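PDB 3OZP: N-acetylglucosaminidase from Ostrinia furnacalis, which hydrolyses single beta-linked N-acetylglucosamine units from the non-reducing ends of chitooligosaccharides, with a preference for short chains. Local coordinates for residues 208-213 and 266-271; 420-425 and 443-448; 235-240 and 323-328; 204-209 and 259-264. All coordinates share one frame; numbering follows the deposited sequence.

Contact 1. Residues 208-213 and 266-271; sequences RTIEAM and LERGVR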
loop_
_atom_site.group_PDB
_atom_site.type_symbol
_atom_site.label_atom_id
_atom_site.label_comp_id
_atom_site.label_asym_id
_atom_site.label_seq_id
_atom_site.Cartn_x
_atom_site.Cartn_y
_atom_site.Cartn_z
ATOM N N ARG A 208 -5.089 -6.603 13.539
ATOM C CA ARG A 208 -4.523 -7.276 12.368
ATOM C C ARG A 208 -2.983 -7.180 12.348
ATOM O O ARG A 208 -2.296 -8.153 12.013
ATOM C CB ARG A 208 -5.129 -6.676 11.090
ATOM C CG ARG A 208 -4.721 -7.360 9.796
ATOM C CD ARG A 208 -5.501 -6.824 8.591
ATOM N NE ARG A 208 -5.144 -5.446 8.244
ATOM C CZ ARG A 208 -5.975 -4.404 8.286
ATOM N NH1 ARG A 208 -7.246 -4.560 8.656
ATOM N NH2 ARG A 208 -5.536 -3.198 7.942
ATOM N N THR A 209 -2.462 -6.007 12.708
ATOM C CA THR A 209 -1.022 -5.776 12.862
ATOM C C THR A 209 -0.407 -6.704 13.917
ATOM O O THR A 209 0.664 -7.285 13.700
ATOM C CB THR A 209 -0.746 -4.305 13.239
ATOM O OG1 THR A 209 -1.259 -3.453 12.213
ATOM C CG2 THR A 209 0.748 -4.040 13.413
ATOM N N ILE A 210 -1.090 -6.836 15.051
ATOM C CA ILE A 210 -0.665 -7.748 16.117
ATOM C C ILE A 210 -0.642 -9.210 15.641
ATOM O O ILE A 210 0.298 -9.951 15.952
ATOM C CB ILE A 210 -1.505 -7.548 17.409
ATOM C CG1 ILE A 210 -1.180 -6.176 18.025
ATOM C CG2 ILE A 210 -1.242 -8.677 18.423
ATOM C CD1 ILE A 210 -2.170 -5.679 19.068
ATOM N N GLU A 211 -1.657 -9.614 14.876
ATOM C CA GLU A 211 -1.690 -10.957 14.274
ATOM C C GLU A 211 -0.450 -11.244 13.428
ATOM O O GLU A 211 0.174 -12.302 13.565
ATOM C CB GLU A 211 -2.943 -11.152 13.417
ATOM C CG GLU A 211 -4.233 -11.190 14.203
ATOM C CD GLU A 211 -5.413 -11.641 13.368
ATOM O OE1 GLU A 211 -5.761 -10.944 12.387
ATOM O OE2 GLU A 211 -6.000 -12.696 13.702
ATOM N N ALA A 212 -0.100 -10.297 12.560
ATOM C CA ALA A 212 1.069 -10.430 11.692
ATOM C C ALA A 212 2.378 -10.374 12.481
ATOM O O ALA A 212 3.352 -11.035 12.117
ATOM C CB ALA A 212 1.047 -9.368 10.598
ATOM N N MET A 213 2.394 -9.591 13.558
ATOM C CA MET A 213 3.562 -9.507 14.442
ATOM C C MET A 213 3.855 -10.862 15.076
ATOM O O MET A 213 4.997 -11.330 15.056
ATOM C CB MET A 213 3.357 -8.456 15.535
ATOM C CG MET A 213 3.455 -7.015 15.045
ATOM S SD MET A 213 3.029 -5.806 16.308
ATOM C CE MET A 213 4.325 -6.093 17.506
ATOM N N LEU A 266 -1.679 -9.716 24.482
ATOM C CA LEU A 266 -1.223 -10.652 25.514
ATOM C C LEU A 266 -1.362 -12.099 25.046
ATOM O O LEU A 266 -0.425 -12.882 25.160
ATOM C CB LEU A 266 -1.976 -10.431 26.834
ATOM C CG LEU A 266 -1.704 -11.421 27.980
ATOM C CD1 LEU A 266 -0.249 -11.348 28.442
ATOM C CD2 LEU A 266 -2.660 -11.177 29.145
ATOM N N GLU A 267 -2.530 -12.437 24.506
ATOM C CA GLU A 267 -2.788 -13.769 23.963
ATOM C C GLU A 267 -1.776 -14.188 22.902
ATOM O O GLU A 267 -1.560 -15.384 22.687
ATOM C CB GLU A 267 -4.185 -13.837 23.364
ATOM C CG GLU A 267 -5.298 -13.796 24.388
ATOM C CD GLU A 267 -6.657 -13.591 23.754
ATOM O OE1 GLU A 267 -6.720 -13.319 22.534
ATOM O OE2 GLU A 267 -7.665 -13.690 24.478
ATOM N N ARG A 268 -1.160 -13.199 22.254
ATOM C CA ARG A 268 -0.249 -13.435 21.135
ATOM C C ARG A 268 1.211 -13.093 21.457
ATOM O O ARG A 268 2.053 -13.014 20.556
ATOM C CB ARG A 268 -0.735 -12.681 19.892
ATOM C CG ARG A 268 -1.900 -13.371 19.199
ATOM C CD ARG A 268 -2.789 -12.399 18.446
ATOM N NE ARG A 268 -4.028 -13.048 18.008
ATOM C CZ ARG A 268 -5.115 -13.195 18.763
ATOM N NH1 ARG A 268 -5.150 -12.722 20.007
ATOM N NH2 ARG A 268 -6.186 -13.802 18.265
ATOM N N GLY A 269 1.508 -12.919 22.742
ATOM C CA GLY A 269 2.877 -12.643 23.191
ATOM C C GLY A 269 3.373 -11.257 22.825
ATOM O O GLY A 269 4.582 -11.027 22.731
ATOM N N VAL A 270 2.438 -10.328 22.628
ATOM C CA VAL A 270 2.773 -8.955 22.254
ATOM C C VAL A 270 2.439 -7.960 23.371
ATOM O O VAL A 270 1.277 -7.781 23.749
ATOM C CB VAL A 270 2.096 -8.531 20.920
ATOM C CG1 VAL A 270 2.336 -7.034 20.623
ATOM C CG2 VAL A 270 2.590 -9.391 19.770
ATOM N N ARG A 271 3.493 -7.341 23.890
ATOM C CA ARG A 271 3.432 -6.252 24.858
ATOM C C ARG A 271 2.938 -4.983 24.157
ATOM O O ARG A 271 3.526 -4.550 23.167
ATOM C CB ARG A 271 4.848 -6.030 25.411
ATOM C CG ARG A 271 5.102 -4.736 26.167
ATOM C CD ARG A 271 6.595 -4.379 26.128
ATOM N NE ARG A 271 7.402 -5.150 27.079
ATOM C CZ ARG A 271 8.370 -6.011 26.758
ATOM N NH1 ARG A 271 9.036 -6.637 27.720
ATOM N NH2 ARG A 271 8.685 -6.254 25.490
HETATM O O HOH W 1 -6.401 -14.628 15.730
HETATM O O HOH W 2 -3.742 -14.099 15.464
#
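Arg268, just past the last turn of helix 255-267, meets Ile210 and Glu211 of helix 203-215 with different parts of one long side chain. Its extended stem crosses Ile210 at about a right angle, with CD 4.0 Å from Ile210 CG2, and this carries the guanidinium out beside Glu211. Arg268 and Glu211 make no direct salt bridge. Two waters lie in the guanidinium plane at its edge: one accepts a hydrogen bond from Arg268 NH2 (2.7 Å from NH2 to the water O), the other from NE, and both donate to Glu211 OE2. Arg268 NH1 forms a salt bridge with Glu267 OE1 at 3.0 Å, the oxygen 16° out of the guanidinium plane, and also bonds the backbone O of Phe264. Gly269, with its positive phi, is the C' residue of a Schellman motif that ends the helix, a backbone shape that glycine adopts easily. Val270 then faces helix 203-215. With CG1 anti to the backbone N (chi1 174°), its two methyls part: CG1 reaches Met213 CE at 3.8 Å, while CG2 lies 4.1 Å from Ile210 CG2. Apolar chains thus fill the buried side, while two waters link Glu211 to Arg268 and probably screen their charges.

Contact 2. Residues 420-425 and 443-448; sequences DYIIQV and RLIMSN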
loop_
_atom_site.group_PDB
_atom_site.type_symbol
_atom_site.label_atom_id
_atom_site.label_comp_id
_atom_site.label_asym_id
_atom_site.label_seq_id
_atom_site.Cartn_x
_atom_site.Cartn_y
_atom_site.Cartn_z
ATOM N N ASP A 420 17.336 4.040 35.064
ATOM C CA ASP A 420 15.955 4.508 35.006
ATOM C C ASP A 420 15.481 4.762 33.575
ATOM O O ASP A 420 14.276 4.733 33.302
ATOM C CB ASP A 420 15.791 5.779 35.849
ATOM C CG ASP A 420 15.985 5.528 37.342
ATOM O OD1 ASP A 420 16.011 4.350 37.773
ATOM O OD2 ASP A 420 16.110 6.514 38.093
ATOM N N TYR A 421 16.430 5.007 32.672
ATOM C CA TYR A 421 16.109 5.419 31.307
ATOM C C TYR A 421 16.745 4.567 30.218
ATOM O O TYR A 421 17.968 4.451 30.141
ATOM C CB TYR A 421 16.481 6.885 31.092
ATOM C CG TYR A 421 15.531 7.847 31.758
ATOM C CD1 TYR A 421 14.387 8.291 31.097
ATOM C CD2 TYR A 421 15.769 8.309 33.053
ATOM C CE1 TYR A 421 13.505 9.175 31.705
ATOM C CE2 TYR A 421 14.892 9.192 33.670
ATOM C CZ TYR A 421 13.765 9.622 32.988
ATOM O OH TYR A 421 12.894 10.494 33.587
ATOM N N ILE A 422 15.888 3.976 29.389
ATOM C CA ILE A 422 16.280 3.317 28.148
ATOM C C ILE A 422 16.230 4.370 27.036
ATOM O O ILE A 422 15.296 5.171 26.985
ATOM C CB ILE A 422 15.302 2.165 27.804
ATOM C CG1 ILE A 422 15.309 1.105 28.911
ATOM C CG2 ILE A 422 15.619 1.556 26.426
ATOM C CD1 ILE A 422 14.088 0.193 28.912
ATOM N N ILE A 423 17.219 4.372 26.149
ATOM C CA ILE A 423 17.245 5.349 25.062
ATOM C C ILE A 423 16.871 4.691 23.731
ATOM O O ILE A 423 17.483 3.691 23.330
ATOM C CB ILE A 423 18.625 6.067 24.950
ATOM C CG1 ILE A 423 19.130 6.543 26.325
ATOM C CG2 ILE A 423 18.562 7.224 23.941
ATOM C CD1 ILE A 423 18.260 7.591 27.029
ATOM N N GLN A 424 15.852 5.239 23.066
ATOM C CA GLN A 424 15.484 4.772 21.731
ATOM C C GLN A 424 16.226 5.590 20.689
ATOM O O GLN A 424 16.000 6.791 20.546
ATOM C CB GLN A 424 13.966 4.816 21.489
ATOM C CG GLN A 424 13.564 4.125 20.173
ATOM C CD GLN A 424 12.076 3.811 20.054
ATOM O OE1 GLN A 424 11.266 4.191 20.904
ATOM N NE2 GLN A 424 11.713 3.114 18.981
ATOM N N VAL A 425 17.113 4.919 19.963
ATOM C CA VAL A 425 18.009 5.568 19.023
ATOM C C VAL A 425 17.365 5.653 17.644
ATOM O O VAL A 425 16.994 4.635 17.070
ATOM C CB VAL A 425 19.352 4.799 18.935
ATOM C CG1 VAL A 425 20.281 5.441 17.926
ATOM C CG2 VAL A 425 20.012 4.722 20.314
ATOM N N ARG A 443 21.185 1.521 28.026
ATOM C CA ARG A 443 20.525 0.492 27.235
ATOM C C ARG A 443 19.778 1.144 26.082
ATOM O O ARG A 443 19.205 2.226 26.238
ATOM C CB ARG A 443 19.567 -0.335 28.089
ATOM C CG ARG A 443 20.217 -0.988 29.295
ATOM C CD ARG A 443 19.648 -0.424 30.578
ATOM N NE ARG A 443 18.529 -1.227 31.058
ATOM C CZ ARG A 443 17.543 -0.777 31.827
ATOM N NH1 ARG A 443 17.498 0.495 32.204
ATOM N NH2 ARG A 443 16.585 -1.609 32.206
ATOM N N LEU A 444 19.791 0.484 24.927
ATOM C CA LEU A 444 19.256 1.083 23.709
ATOM C C LEU A 444 18.185 0.239 23.028
ATOM O O LEU A 444 18.204 -0.993 23.100
ATOM C CB LEU A 444 20.380 1.364 22.705
ATOM C CG LEU A 444 21.674 2.077 23.108
ATOM C CD1 LEU A 444 22.575 2.179 21.891
ATOM C CD2 LEU A 444 21.411 3.465 23.692
ATOM N N ILE A 445 17.243 0.925 22.387
ATOM C CA ILE A 445 16.344 0.310 21.415
ATOM C C ILE A 445 16.713 0.924 20.071
ATOM O O ILE A 445 16.706 2.146 19.918
ATOM C CB ILE A 445 14.852 0.558 21.750
ATOM C CG1 ILE A 445 14.468 -0.181 23.035
ATOM C CG2 ILE A 445 13.953 0.132 20.576
ATOM C CD1 ILE A 445 13.208 0.349 23.713
ATOM N N MET A 446 17.054 0.072 19.108
ATOM C CA MET A 446 17.541 0.533 17.819
ATOM C C MET A 446 16.411 0.791 16.823
ATOM O O MET A 446 15.660 -0.112 16.464
ATOM C CB MET A 446 18.550 -0.466 17.247
ATOM C CG MET A 446 19.530 0.133 16.234
ATOM S SD MET A 446 20.434 1.609 16.777
ATOM C CE MET A 446 21.028 1.081 18.384
ATOM N N SER A 447 16.307 2.042 16.390
ATOM C CA SER A 447 15.353 2.440 15.368
ATOM C C SER A 447 16.044 3.414 14.428
ATOM O O SER A 447 15.470 4.444 14.072
ATOM C CB SER A 447 14.136 3.112 16.008
ATOM O OG SER A 447 13.419 2.204 16.816
ATOM N N ASN A 448 17.283 3.098 14.045
ATOM C CA ASN A 448 18.068 4.019 13.221
ATOM C C ASN A 448 17.358 4.337 11.909
ATOM O O ASN A 448 16.968 3.430 11.171
ATOM C CB ASN A 448 19.527 3.547 13.010
ATOM C CG ASN A 448 19.636 2.114 12.527
ATOM O OD1 ASN A 448 19.201 1.176 13.199
ATOM N ND2 ASN A 448 20.266 1.933 11.369
HETATM O O HOH W 3 19.782 2.620 30.024
#
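Val425 and Leu444 project from the same face of two neighbouring parallel strands, their side chains slanting across each other so that Val425 CG2 rests 3.9 Å from Leu444 CD2. Met446 points the same way as Val425 and lies beside it; bends at chi2 and chi3 fold its thioether back, bringing SD 4.0 Å from Val425 CB. On the other face Ile422 CG2 packs on Ile445 CD1 at 3.8 Å, while Ile422 CG1 sits over one face of the Arg443 guanidinium, toward its rim; Arg443 NH1 bonds the backbone O of Lys418. Gln424, which shares the face of Ile445, extends with CG anti to the backbone N (chi1 -171°) and sends NE2 to Ser447 OG at 2.9 Å, the oxygen only 2° out of the amide plane. The buried amide is fixed from both ends, NE2 also bonding Glu498 and OE1 His341; Ser447 OG also bonds Glu498 O. Between the two layers of side chains run parallel-sheet bonds, from Ile423 N to Arg443 O (2.9 Å) through to Ser447 N and Val425 O (2.8 Å). Beta-branched Ile422, Ile423, Val425 and Ile445 suit these extended backbones. Leu444 and Val425 also touch Ile434 of helix 432-439, the helix of the beta-alpha-beta crossover that joins the sixth and seventh strands of the family 20 TIM barrel, with the side chain of Gln424 about 8 Å from the bound N-acetylglucosamine-derived phenylcarbamate ligand.

Contact 3. Residues 235-240 and 323-328; sequences TTKRPN and LEDIYS
A bend at chi2 (-74°) turns the Arg238 side chain across Asp325 at a slant, whereas Lys237 stays extended from CG to NZ and crosses the same aspartate at about a right angle. Asp325, with CG anti to its carbonyl carbon, projects from helix 317-333 between the two basic residues. Its OD1 receives Arg238 NE at 2.7 Å on the anti side, 17° out of the carboxylate plane, and NH2 adds a weak bond at 3.1 Å. One oxygen therefore holds both donors of this salt bridge, with the guanidinium and carboxylate planes 31° apart in place of the flat, two-oxygen pairing. The other oxygen, OD2, accepts a hydrogen bond from a water 2.8 Å away, which in turn accepts one from Lys237 NZ. The aliphatic parts touch as well: Lys237 CB and Asp325 CB are 3.8 Å apart. A long lysine suits this exposed margin, since its methylenes pass the aspartate and its ammonium reaches the waters beside Ser328, whose OG shares a second water with it, weakly on the lysine side. Deeper in, Thr235 CG2 lies 4.1 Å from Ile326 CA, a small methyl meeting the helix backbone. The loop between strand 220-224 and helix 240-245 is thereby laid over helix 317-333, where Tyr322 makes a cation-pi contact with Arg238 and Asp329 accepts from Lys237 N; Leu323, Ile326 and Tyr327 of the helix pack on Phe276 of strand 271-278.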
loop_
_atom_site.group_PDB
_atom_site.type_symbol
_atom_site.label_atom_id
_atom_site.label_comp_id
_atom_site.label_asym_id
_atom_site.label_seq_id
_atom_site.Cartn_x
_atom_site.Cartn_y
_atom_site.Cartn_z
ATOM N N THR A 235 -9.034 9.838 27.812
ATOM C CA THR A 235 -8.732 10.109 29.223
ATOM C C THR A 235 -10.036 10.369 29.942
ATOM O O THR A 235 -10.660 11.400 29.716
ATOM C CB THR A 235 -7.961 11.441 29.402
ATOM O OG1 THR A 235 -7.174 11.739 28.245
ATOM C CG2 THR A 235 -7.105 11.433 30.651
ATOM N N THR A 236 -10.438 9.455 30.820
ATOM C CA THR A 236 -11.642 9.648 31.628
ATOM C C THR A 236 -11.484 10.842 32.579
ATOM O O THR A 236 -12.433 11.606 32.790
ATOM C CB THR A 236 -12.013 8.364 32.407
ATOM O OG1 THR A 236 -12.136 7.275 31.486
ATOM C CG2 THR A 236 -13.336 8.525 33.162
ATOM N N LYS A 237 -10.279 11.016 33.121
ATOM C CA LYS A 237 -10.015 12.082 34.094
ATOM C C LYS A 237 -9.872 13.474 33.486
ATOM O O LYS A 237 -10.179 14.474 34.141
ATOM C CB LYS A 237 -8.797 11.740 34.958
ATOM C CG LYS A 237 -9.049 10.573 35.885
ATOM C CD LYS A 237 -7.822 10.197 36.694
ATOM C CE LYS A 237 -8.186 9.099 37.681
ATOM N NZ LYS A 237 -7.040 8.718 38.541
ATOM N N ARG A 238 -9.404 13.547 32.244
ATOM C CA ARG A 238 -9.283 14.831 31.547
ATOM C C ARG A 238 -9.950 14.755 30.166
ATOM O O ARG A 238 -9.276 14.849 29.132
ATOM C CB ARG A 238 -7.813 15.266 31.442
ATOM C CG ARG A 238 -7.070 15.381 32.780
ATOM C CD ARG A 238 -7.478 16.622 33.577
ATOM N NE ARG A 238 -6.812 16.664 34.878
ATOM C CZ ARG A 238 -6.826 17.705 35.712
ATOM N NH1 ARG A 238 -7.480 18.816 35.401
ATOM N NH2 ARG A 238 -6.182 17.632 36.870
ATOM N N PRO A 239 -11.290 14.597 30.151
ATOM C CA PRO A 239 -12.041 14.299 28.925
ATOM C C PRO A 239 -11.968 15.354 27.822
ATOM O O PRO A 239 -12.136 15.012 26.651
ATOM C CB PRO A 239 -13.481 14.131 29.424
ATOM C CG PRO A 239 -13.538 14.909 30.699
ATOM C CD PRO A 239 -12.184 14.745 31.318
ATOM N N ASN A 240 -11.715 16.614 28.175
ATOM C CA ASN A 240 -11.574 17.673 27.167
ATOM C C ASN A 240 -10.394 17.467 26.207
ATOM O O ASN A 240 -10.432 17.930 25.065
ATOM C CB ASN A 240 -11.483 19.057 27.821
ATOM C CG ASN A 240 -12.849 19.647 28.164
ATOM O OD1 ASN A 240 -12.930 20.730 28.750
ATOM N ND2 ASN A 240 -13.924 18.947 27.801
ATOM N N LEU A 323 -0.893 15.666 33.677
ATOM C CA LEU A 323 0.024 14.566 33.368
ATOM C C LEU A 323 -0.217 13.341 34.245
ATOM O O LEU A 323 -0.344 12.229 33.733
ATOM C CB LEU A 323 1.481 15.041 33.459
ATOM C CG LEU A 323 2.265 15.386 32.183
ATOM C CD1 LEU A 323 1.395 15.818 31.005
ATOM C CD2 LEU A 323 3.345 16.423 32.465
ATOM N N GLU A 324 -0.308 13.551 35.559
ATOM C CA GLU A 324 -0.612 12.472 36.493
ATOM C C GLU A 324 -1.882 11.739 36.084
ATOM O O GLU A 324 -1.922 10.509 36.099
ATOM C CB GLU A 324 -0.757 13.000 37.921
ATOM C CG GLU A 324 -0.879 11.892 38.971
ATOM C CD GLU A 324 -0.990 12.417 40.393
ATOM O OE1 GLU A 324 -0.421 13.488 40.700
ATOM O OE2 GLU A 324 -1.647 11.746 41.212
ATOM N N ASP A 325 -2.908 12.503 35.713
ATOM C CA ASP A 325 -4.189 11.938 35.302
ATOM C C ASP A 325 -4.088 11.150 33.994
ATOM O O ASP A 325 -4.647 10.062 33.891
ATOM C CB ASP A 325 -5.252 13.038 35.190
ATOM C CG ASP A 325 -5.709 13.565 36.554
ATOM O OD1 ASP A 325 -6.423 14.587 36.574
ATOM O OD2 ASP A 325 -5.360 12.967 37.602
ATOM N N ILE A 326 -3.382 11.699 33.004
ATOM C CA ILE A 326 -3.183 11.012 31.723
ATOM C C ILE A 326 -2.437 9.692 31.943
ATOM O O ILE A 326 -2.904 8.635 31.506
ATOM C CB ILE A 326 -2.433 11.895 30.690
ATOM C CG1 ILE A 326 -3.292 13.104 30.288
ATOM C CG2 ILE A 326 -2.042 11.077 29.440
ATOM C CD1 ILE A 326 -2.497 14.251 29.678
ATOM N N TYR A 327 -1.302 9.761 32.644
ATOM C CA TYR A 327 -0.480 8.577 32.902
ATOM C C TYR A 327 -1.270 7.530 33.677
ATOM O O TYR A 327 -1.174 6.338 33.399
ATOM C CB TYR A 327 0.802 8.927 33.677
ATOM C CG TYR A 327 1.747 9.931 33.035
ATOM C CD1 TYR A 327 1.795 10.116 31.651
ATOM C CD2 TYR A 327 2.630 10.668 33.827
ATOM C CE1 TYR A 327 2.679 11.031 31.078
ATOM C CE2 TYR A 327 3.516 11.580 33.271
ATOM C CZ TYR A 327 3.539 11.761 31.898
ATOM O OH TYR A 327 4.416 12.675 31.355
ATOM N N SER A 328 -2.064 7.990 34.642
ATOM C CA SER A 328 -2.887 7.110 35.466
ATOM C C SER A 328 -3.970 6.398 34.650
ATOM O O SER A 328 -4.194 5.197 34.819
ATOM C CB SER A 328 -3.503 7.897 36.625
ATOM O OG SER A 328 -4.189 7.033 37.510
HETATM O O HOH W 4 -4.884 10.460 38.758
HETATM O O HOH W 5 -6.775 6.414 36.313
#

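Contact 4. Residues 204-209 and 259-264; sequences ESIKRT and REVVRF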
loop_
_atom_site.group_PDB
_atom_site.type_symbol
_atom_site.label_atom_id
_atom_site.label_comp_id
_atom_site.label_asym_id
_atom_site.label_seq_id
_atom_site.Cartn_x
_atom_site.Cartn_y
_atom_site.Cartn_z
ATOM N N GLU A 204 -9.521 -2.462 14.457
ATOM C CA GLU A 204 -9.432 -3.651 13.595
ATOM C C GLU A 204 -8.044 -3.764 12.951
ATOM O O GLU A 204 -7.433 -4.837 12.966
ATOM C CB GLU A 204 -10.519 -3.637 12.509
ATOM C CG GLU A 204 -10.725 -4.993 11.813
ATOM C CD GLU A 204 -11.402 -4.894 10.446
ATOM O OE1 GLU A 204 -11.250 -5.845 9.645
ATOM O OE2 GLU A 204 -12.084 -3.881 10.162
ATOM N N SER A 205 -7.549 -2.652 12.403
ATOM C CA SER A 205 -6.250 -2.634 11.725
ATOM C C SER A 205 -5.093 -2.830 12.714
ATOM O O SER A 205 -4.084 -3.443 12.378
ATOM C CB SER A 205 -6.066 -1.342 10.916
ATOM O OG SER A 205 -5.774 -0.241 11.762
ATOM N N ILE A 206 -5.256 -2.319 13.931
ATOM C CA ILE A 206 -4.266 -2.510 14.990
ATOM C C ILE A 206 -4.183 -3.985 15.403
ATOM O O ILE A 206 -3.090 -4.533 15.545
ATOM C CB ILE A 206 -4.534 -1.571 16.194
ATOM C CG1 ILE A 206 -4.340 -0.106 15.772
ATOM C CG2 ILE A 206 -3.613 -1.912 17.369
ATOM C CD1 ILE A 206 -4.853 0.922 16.788
ATOM N N LYS A 207 -5.336 -4.634 15.562
ATOM C CA LYS A 207 -5.366 -6.062 15.898
ATOM C C LYS A 207 -4.769 -6.938 14.788
ATOM O O LYS A 207 -4.021 -7.882 15.065
ATOM C CB LYS A 207 -6.787 -6.498 16.234
ATOM C CG LYS A 207 -7.272 -5.951 17.568
ATOM C CD LYS A 207 -8.785 -5.956 17.652
ATOM C CE LYS A 207 -9.324 -7.277 18.142
ATOM N NZ LYS A 207 -9.402 -8.288 17.051
ATOM N N ARG A 208 -5.089 -6.603 13.539
ATOM C CA ARG A 208 -4.523 -7.276 12.368
ATOM C C ARG A 208 -2.983 -7.180 12.348
ATOM O O ARG A 208 -2.296 -8.153 12.013
ATOM C CB ARG A 208 -5.129 -6.676 11.090
ATOM C CG ARG A 208 -4.721 -7.360 9.796
ATOM C CD ARG A 208 -5.501 -6.824 8.591
ATOM N NE ARG A 208 -5.144 -5.446 8.244
ATOM C CZ ARG A 208 -5.975 -4.404 8.286
ATOM N NH1 ARG A 208 -7.246 -4.560 8.656
ATOM N NH2 ARG A 208 -5.536 -3.198 7.942
ATOM N N THR A 209 -2.462 -6.007 12.708
ATOM C CA THR A 209 -1.022 -5.776 12.862
ATOM C C THR A 209 -0.407 -6.704 13.917
ATOM O O THR A 209 0.664 -7.285 13.700
ATOM C CB THR A 209 -0.746 -4.305 13.239
ATOM O OG1 THR A 209 -1.259 -3.453 12.213
ATOM C CG2 THR A 209 0.748 -4.040 13.413
ATOM N N ARG A 259 -8.388 -1.932 26.102
ATOM C CA ARG A 259 -8.392 -3.216 26.811
ATOM C C ARG A 259 -8.459 -4.399 25.844
ATOM O O ARG A 259 -7.760 -5.401 26.025
ATOM C CB ARG A 259 -9.532 -3.287 27.832
ATOM C CG ARG A 259 -9.264 -2.491 29.100
ATOM C CD ARG A 259 -10.384 -2.650 30.128
ATOM N NE ARG A 259 -10.013 -2.053 31.412
ATOM C CZ ARG A 259 -10.617 -1.009 31.980
ATOM N NH1 ARG A 259 -11.658 -0.420 31.400
ATOM N NH2 ARG A 259 -10.182 -0.559 33.151
ATOM N N GLU A 260 -9.293 -4.273 24.816
ATOM C CA GLU A 260 -9.419 -5.294 23.775
ATOM C C GLU A 260 -8.078 -5.521 23.057
ATOM O O GLU A 260 -7.639 -6.660 22.900
ATOM C CB GLU A 260 -10.524 -4.901 22.785
ATOM C CG GLU A 260 -10.772 -5.903 21.669
ATOM C CD GLU A 260 -11.814 -5.430 20.666
ATOM O OE1 GLU A 260 -12.725 -4.658 21.048
ATOM O OE2 GLU A 260 -11.719 -5.838 19.487
ATOM N N VAL A 261 -7.426 -4.435 22.651
ATOM C CA VAL A 261 -6.135 -4.513 21.964
ATOM C C VAL A 261 -5.038 -5.103 22.866
ATOM O O VAL A 261 -4.258 -5.954 22.430
ATOM C CB VAL A 261 -5.709 -3.132 21.402
ATOM C CG1 VAL A 261 -4.270 -3.165 20.886
ATOM C CG2 VAL A 261 -6.659 -2.692 20.289
ATOM N N VAL A 262 -4.999 -4.652 24.119
ATOM C CA VAL A 262 -4.013 -5.112 25.095
ATOM C C VAL A 262 -4.136 -6.625 25.358
ATOM O O VAL A 262 -3.129 -7.336 25.384
ATOM C CB VAL A 262 -4.090 -4.272 26.408
ATOM C CG1 VAL A 262 -3.330 -4.936 27.543
ATOM C CG2 VAL A 262 -3.552 -2.855 26.172
ATOM N N ARG A 263 -5.368 -7.101 25.533
ATOM C CA ARG A 263 -5.652 -8.531 25.718
ATOM C C ARG A 263 -5.307 -9.349 24.466
ATOM O O ARG A 263 -4.690 -10.417 24.560
ATOM C CB ARG A 263 -7.123 -8.734 26.114
ATOM C CG ARG A 263 -7.614 -10.189 26.115
ATOM C CD ARG A 263 -7.045 -11.000 27.276
ATOM N NE ARG A 263 -7.288 -12.432 27.084
ATOM C CZ ARG A 263 -7.122 -13.368 28.016
ATOM N NH1 ARG A 263 -6.709 -13.046 29.236
ATOM N NH2 ARG A 263 -7.372 -14.638 27.723
ATOM N N PHE A 264 -5.704 -8.834 23.304
ATOM C CA PHE A 264 -5.396 -9.452 22.012
ATOM C C PHE A 264 -3.886 -9.624 21.852
ATOM O O PHE A 264 -3.417 -10.660 21.371
ATOM C CB PHE A 264 -5.961 -8.588 20.878
ATOM C CG PHE A 264 -6.049 -9.289 19.550
ATOM C CD1 PHE A 264 -5.016 -9.186 18.624
ATOM C CD2 PHE A 264 -7.182 -10.028 19.213
ATOM C CE1 PHE A 264 -5.103 -9.826 17.382
ATOM C CE2 PHE A 264 -7.283 -10.665 17.976
ATOM C CZ PHE A 264 -6.240 -10.566 17.061
#
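Lys207 and Phe264 supply the aromatic part of this contact between segments 204-209 and 259-264, whose nearly parallel helix axes come within 10.1 Å at an angle of 10°. Lys207 CB stands over the face of the Phe264 ring, 4.0 Å from its centroid, in a CH-pi contact. Bends at chi3 (86°) and chi4 then curl the chain back over the ring, and NZ ends 3.9 Å from the centroid, 34° off the normal, an off-centre cation-pi interaction. The ring also approaches the helix backbone, Phe264 CE1 lying 3.2 Å from Lys207 O. The electrostatic part involves Glu260, which crosses the lysine: its OE2 comes 3.1 Å from Lys207 CE but stays 4.2 Å from NZ, too far for a salt bridge. The apolar part lies on the buried side, where Ile206 CG2 meets Val261 CG1 at 3.8 Å, crossing at about a right angle; both residues also touch Trp223 of strand 220-224. Short branched side chains fit between helix and barrel, while lysine can lay its methylenes on a ring and still keep its ammonium at the partly exposed side. With a pi face beneath and a carboxylate nearby, the positive charge of Lys207 is probably favoured.

Contacts 1 and 4 are successive levels of one interface between helices 203-215 and 255-267: their centres are about 7 Å apart, they share Arg208 and Thr209, and Phe264 of contact 4 touches both Ile210 and Glu211 of contact 1, with CZ 3.5 Å from Glu211 CG. Contact 3 places a loop on helix 317-333, another helix outside the same barrel, its centre about 22 Å from that of contact 4. Contact 2 belongs to the barrel wall, about 25 Å from contact 4 between centres and across the chain's centre from it. Contact 2 comes near the ligand, and its Gln424 side chain is about 12 Å from that of Asp227, an inferred charge-relay residue; the other three lie away from the annotated sites.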